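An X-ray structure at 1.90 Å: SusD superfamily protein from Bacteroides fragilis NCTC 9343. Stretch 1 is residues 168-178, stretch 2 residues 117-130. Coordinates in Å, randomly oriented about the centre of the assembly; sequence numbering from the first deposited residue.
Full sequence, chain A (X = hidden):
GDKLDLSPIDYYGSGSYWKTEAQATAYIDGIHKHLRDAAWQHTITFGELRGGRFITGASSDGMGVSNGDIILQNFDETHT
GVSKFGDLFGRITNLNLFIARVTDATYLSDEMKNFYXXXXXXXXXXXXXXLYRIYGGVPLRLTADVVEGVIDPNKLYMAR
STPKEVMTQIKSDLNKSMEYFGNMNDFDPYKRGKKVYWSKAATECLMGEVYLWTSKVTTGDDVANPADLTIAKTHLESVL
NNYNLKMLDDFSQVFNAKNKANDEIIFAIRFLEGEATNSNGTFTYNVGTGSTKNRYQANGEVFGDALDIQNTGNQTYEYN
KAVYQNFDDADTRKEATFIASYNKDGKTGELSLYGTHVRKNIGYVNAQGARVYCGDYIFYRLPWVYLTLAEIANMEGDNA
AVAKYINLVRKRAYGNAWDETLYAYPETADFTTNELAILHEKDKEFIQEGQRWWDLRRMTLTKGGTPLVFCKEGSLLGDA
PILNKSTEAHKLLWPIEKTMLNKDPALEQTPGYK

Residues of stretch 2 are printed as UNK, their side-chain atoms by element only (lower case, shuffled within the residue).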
# COMPACT_ATOMS: atom_id res chain seq x y z
N THR A 168 2.71 -9.70 -19.33
CA THR A 168 3.47 -10.89 -19.72
C THR A 168 4.86 -10.86 -19.06
O THR A 168 5.32 -11.87 -18.52
CB THR A 168 3.52 -11.04 -21.24
OG1 THR A 168 2.18 -11.28 -21.67
CG2 THR A 168 4.43 -12.18 -21.69
N GLN A 169 5.49 -9.68 -19.04
CA GLN A 169 6.80 -9.53 -18.49
C GLN A 169 6.79 -9.65 -16.99
O GLN A 169 7.68 -10.27 -16.40
CB GLN A 169 7.38 -8.16 -18.83
CG GLN A 169 8.82 -7.97 -18.32
CD GLN A 169 9.80 -8.96 -18.92
OE1 GLN A 169 9.70 -9.30 -20.09
NE2 GLN A 169 10.75 -9.43 -18.11
N ILE A 170 5.79 -9.00 -16.38
CA ILE A 170 5.63 -9.09 -14.94
C ILE A 170 5.55 -10.57 -14.53
O ILE A 170 6.23 -11.02 -13.63
CB ILE A 170 4.38 -8.34 -14.47
CG1 ILE A 170 4.58 -6.82 -14.54
CG2 ILE A 170 4.06 -8.72 -13.07
CD1 ILE A 170 3.26 -6.03 -14.31
N LYS A 171 4.70 -11.33 -15.19
CA LYS A 171 4.51 -12.72 -14.81
C LYS A 171 5.76 -13.58 -15.13
O LYS A 171 6.13 -14.47 -14.36
CB LYS A 171 3.24 -13.27 -15.48
CG LYS A 171 1.94 -12.71 -14.80
CD LYS A 171 0.64 -13.12 -15.49
CE LYS A 171 -0.64 -12.67 -14.77
NZ LYS A 171 -1.88 -12.99 -15.57
N SER A 172 6.43 -13.31 -16.24
CA SER A 172 7.70 -14.00 -16.52
C SER A 172 8.69 -13.75 -15.40
O SER A 172 9.33 -14.69 -14.89
CB SER A 172 8.26 -13.51 -17.84
OG SER A 172 9.50 -14.10 -18.06
N ASP A 173 8.78 -12.49 -14.95
CA ASP A 173 9.68 -12.13 -13.84
C ASP A 173 9.32 -12.75 -12.52
O ASP A 173 10.20 -13.13 -11.76
CB ASP A 173 9.83 -10.60 -13.70
CG ASP A 173 10.71 -9.99 -14.80
OD1 ASP A 173 11.45 -10.77 -15.46
OD2 ASP A 173 10.66 -8.75 -15.00
N LEU A 174 8.02 -12.88 -12.25
CA LEU A 174 7.63 -13.51 -10.99
C LEU A 174 8.03 -15.00 -11.02
O LEU A 174 8.54 -15.54 -10.03
CB LEU A 174 6.14 -13.38 -10.77
CG LEU A 174 5.67 -11.95 -10.42
CD1 LEU A 174 4.13 -11.81 -10.55
CD2 LEU A 174 6.15 -11.54 -9.03
N ASN A 175 7.79 -15.67 -12.13
CA ASN A 175 8.18 -17.08 -12.26
C ASN A 175 9.69 -17.27 -12.16
O ASN A 175 10.12 -18.22 -11.56
CB ASN A 175 7.68 -17.70 -13.58
CG ASN A 175 6.17 -17.98 -13.57
OD1 ASN A 175 5.52 -18.07 -12.52
ND2 ASN A 175 5.62 -18.15 -14.76
N LYS A 176 10.47 -16.40 -12.77
CA LYS A 176 11.92 -16.49 -12.68
C LYS A 176 12.37 -16.26 -11.22
O LYS A 176 13.24 -16.95 -10.74
CB LYS A 176 12.58 -15.49 -13.61
CG LYS A 176 13.95 -15.89 -14.11
CD LYS A 176 13.95 -17.04 -15.09
CE LYS A 176 15.32 -17.15 -15.80
NZ LYS A 176 15.84 -18.54 -15.86
N SER A 177 11.75 -15.29 -10.54
CA SER A 177 11.99 -15.04 -9.10
C SER A 177 11.81 -16.34 -8.33
O SER A 177 12.69 -16.72 -7.58
CB SER A 177 11.15 -13.90 -8.52
OG SER A 177 11.40 -13.68 -7.09
N MSE A 178 10.69 -17.03 -8.52
CA MSE A 178 10.45 -18.30 -7.78
C MSE A 178 11.49 -19.35 -8.22
O MSE A 178 11.95 -20.19 -7.41
CB MSE A 178 9.02 -18.82 -8.00
CG MSE A 178 7.91 -17.90 -7.64
SE MSE A 178 7.96 -17.69 -5.67
CE MSE A 178 7.57 -19.52 -5.23
N UNK A 117 19.33 -13.09 -7.35
CA UNK A 117 18.57 -13.01 -8.61
C UNK A 117 17.05 -13.16 -8.30
O UNK A 117 16.23 -12.45 -8.86
c UNK A 117 19.08 -14.01 -9.65
c UNK A 117 20.43 -13.61 -10.23
c UNK A 117 20.33 -12.25 -10.98
c UNK A 117 21.02 -14.71 -11.10
N UNK A 118 16.68 -14.00 -7.35
CA UNK A 118 15.30 -14.09 -6.91
C UNK A 118 14.81 -12.72 -6.46
O UNK A 118 13.69 -12.31 -6.78
N UNK A 119 15.66 -12.00 -5.75
CA UNK A 119 15.23 -10.71 -5.20
C UNK A 119 15.02 -9.73 -6.36
O UNK A 119 14.01 -9.03 -6.40
c UNK A 119 17.21 -10.27 -1.86
o UNK A 119 18.35 -9.97 -2.21
c UNK A 119 16.24 -10.14 -4.20
o UNK A 119 16.80 -10.09 -0.68
c UNK A 119 16.30 -10.90 -2.89
N UNK A 120 15.96 -9.72 -7.31
CA UNK A 120 16.00 -8.67 -8.30
C UNK A 120 14.91 -8.89 -9.36
O UNK A 120 14.28 -7.95 -9.78
c UNK A 120 17.41 -8.48 -8.90
c UNK A 120 17.36 -7.58 -10.09
c UNK A 120 18.36 -7.92 -7.79
N UNK A 121 14.64 -10.14 -9.74
CA UNK A 121 13.48 -10.41 -10.62
C UNK A 121 12.16 -10.13 -9.94
O UNK A 121 11.24 -9.61 -10.56
c UNK A 121 16.55 -12.90 -13.16
o UNK A 121 16.87 -12.96 -15.53
c UNK A 121 16.09 -12.69 -14.45
c UNK A 121 14.84 -12.18 -14.66
c UNK A 121 14.02 -11.89 -13.58
c UNK A 121 13.50 -11.84 -11.11
c UNK A 121 14.44 -12.11 -12.26
c UNK A 121 15.71 -12.64 -12.06
N UNK A 122 12.07 -10.44 -8.64
CA UNK A 122 10.90 -10.08 -7.87
C UNK A 122 10.63 -8.58 -7.86
O UNK A 122 9.48 -8.13 -7.96
N UNK A 123 11.68 -7.81 -7.65
CA UNK A 123 11.56 -6.37 -7.57
C UNK A 123 11.29 -5.75 -8.91
O UNK A 123 10.60 -4.71 -8.99
c UNK A 123 11.89 -5.42 -4.60
c UNK A 123 13.03 -5.99 -5.46
c UNK A 123 14.41 -5.40 -5.00
c UNK A 123 12.84 -5.77 -6.96
N UNK A 124 11.74 -6.38 -9.99
CA UNK A 124 11.43 -5.83 -11.30
C UNK A 124 9.93 -6.03 -11.59
O UNK A 124 9.28 -5.12 -12.12
n UNK A 124 13.66 -9.21 -16.46
c UNK A 124 12.26 -6.42 -12.42
c UNK A 124 12.11 -5.64 -13.71
c UNK A 124 13.91 -7.99 -16.03
n UNK A 124 14.97 -7.34 -16.50
n UNK A 124 13.08 -7.40 -15.17
c UNK A 124 13.24 -6.02 -14.69
N UNK A 125 9.38 -7.18 -11.19
CA UNK A 125 7.94 -7.39 -11.22
C UNK A 125 7.20 -6.33 -10.37
O UNK A 125 6.15 -5.83 -10.75
c UNK A 125 7.59 -8.80 -10.68
N UNK A 126 7.72 -6.09 -9.17
CA UNK A 126 7.09 -5.17 -8.25
C UNK A 126 6.92 -3.79 -8.88
O UNK A 126 5.85 -3.21 -8.84
c UNK A 126 6.44 -4.39 -5.11
c UNK A 126 6.49 -2.18 -4.22
c UNK A 126 7.42 -4.06 -6.01
c UNK A 126 7.94 -2.79 -6.01
c UNK A 126 5.98 -3.46 -4.22
c UNK A 126 7.92 -5.08 -6.98
c UNK A 126 7.49 -1.84 -5.12
N UNK A 127 8.00 -3.25 -9.42
CA UNK A 127 7.96 -1.94 -10.01
C UNK A 127 7.05 -1.94 -11.23
O UNK A 127 6.22 -1.07 -11.39
c UNK A 127 10.23 -0.98 -9.28
c UNK A 127 12.32 -1.04 -8.04
c UNK A 127 11.94 0.01 -7.25
o UNK A 127 12.82 0.46 -6.27
c UNK A 127 11.48 -1.53 -9.05
c UNK A 127 10.68 0.58 -7.43
c UNK A 127 9.84 0.09 -8.46
c UNK A 127 9.36 -1.48 -10.42
N UNK A 128 7.18 -2.94 -12.10
CA UNK A 128 6.34 -2.94 -13.29
C UNK A 128 4.85 -3.10 -12.99
O UNK A 128 4.02 -2.67 -13.79
c UNK A 128 7.53 -2.36 -16.19
c UNK A 128 7.87 -3.36 -15.27
o UNK A 128 10.77 -1.72 -17.85
c UNK A 128 9.79 -2.23 -16.99
c UNK A 128 10.14 -3.22 -16.08
c UNK A 128 8.49 -1.78 -17.04
c UNK A 128 6.83 -3.96 -14.33
c UNK A 128 9.17 -3.76 -15.21
N UNK A 129 4.51 -3.72 -11.86
CA UNK A 129 3.10 -3.93 -11.48
C UNK A 129 2.49 -2.60 -10.99
O UNK A 129 1.32 -2.33 -11.28
c UNK A 129 -0.73 -5.90 -10.49
c UNK A 129 1.57 -5.37 -10.00
c UNK A 129 -1.02 -6.02 -9.15
c UNK A 129 1.26 -5.48 -8.64
c UNK A 129 0.56 -5.58 -10.91
c UNK A 129 2.99 -5.04 -10.43
c UNK A 129 -0.00 -5.79 -8.20
N UNK A 130 3.26 -1.78 -10.27
CA UNK A 130 2.82 -0.40 -9.99
C UNK A 130 2.61 0.35 -11.33
O UNK A 130 1.56 1.00 -11.53
c UNK A 130 3.79 0.35 -9.09
c UNK A 130 3.50 0.15 -7.57
o UNK A 130 2.63 -0.67 -7.21
o UNK A 130 4.19 0.80 -6.77
O HOH W 1 8.33 -7.18 -14.65

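Position 117 carries four side-chain carbons, forked at the second; they make no contact with the other helix. The second carbon carries two more, which gives Leu117. Position 118 has no side-chain atoms; its CA lies 4.1 Å from the CA of Ser177, and its carbonyl O accepts a hydrogen bond from Ser177 OG at 2.7 Å. This is Gly118. An ideal CB here would lie 3.4 Å from Ser177 O, so the bare backbone suits this close approach.

Position 119 has three carbons, the third bearing two oxygens, and points away: Glu119. At position 120 one carbon carries two more, also directed away, which gives Val120.

Position 121 shows one carbon, then a six-carbon ring bearing an oxygen. Its CA-to-CB bond points toward stretch 1, Lys176 CG stands over one ring face, and Asp173 OD1 approaches the edge; this is Tyr121. Lys176 CG sits 3.8 Å from the Tyr121 ring centroid and 9° off the normal, a CH-pi contact, while Asp173 OD1 lies 3.4 Å from Tyr121 CD1.

Position 122 again lacks a side chain, and its N lies 3.6 Å from Ser177 CB: Gly122. An ideal CB would stand a tight 3.2 Å from Ser177 OG. Position 123 has four carbons forked at the second and faces away: Leu123.

At position 124 three carbons lead to a nitrogen and then to a carbon carrying two more nitrogens. CA-to-CB points sideways, but the end comes nearer and meets the carboxylate of Asp173; this guanidinium identifies Arg124. The salt bridge is two-pronged: Arg124 NE donates to Asp173 OD2 at 2.8 Å (153°) and Arg124 NH2 to Asp173 OD1 at 2.9 Å (174°). Arg124 NH2 and Gln169 NE2, 3.4 Å apart, are both donors and do not bond.

Position 125 has a single carbon, CB, which points toward stretch 1, 3.5 Å from Leu174 CD2 and 4.3 Å from Ile170 CG2: Ala125. Position 126, one carbon and an unsubstituted six-carbon ring, faces away: Phe126. Position 127 has the same ring plus an oxygen, its end leading away: Tyr127.

Position 128 has one carbon, then a ring of six carbons bearing one oxygen; its CB packs 3.6 Å from Ile170 CG1. It is Tyr128. Position 129 has one carbon, then a ring of six carbons with no oxygen, its CB 4.0 Å from Ile170 CD1: Phe129. Position 130, two carbons with two oxygens on the second, points away: Asp130.

The helices run nearly antiparallel (159°), their axes approaching to 7.7 Å, and bury 595 Å² in total. Small residues permit this closeness: Gly118 and Gly122 receive Ser177, while Ala125 meets Ile170 and Leu174. Beside this closely packed seam, Asp173 anchors Arg124. Gln169 NE2, one turn before, donates to Asp173 OD2 at 3.2 Å (170°), and a water does so at 2.8 Å while also donating a weak 3.4 Å bond to Arg124 O. The carboxylate thus gathers donors from both helices.

Stretch 2, residues 117-130: LGEVYGLRAFYYFD
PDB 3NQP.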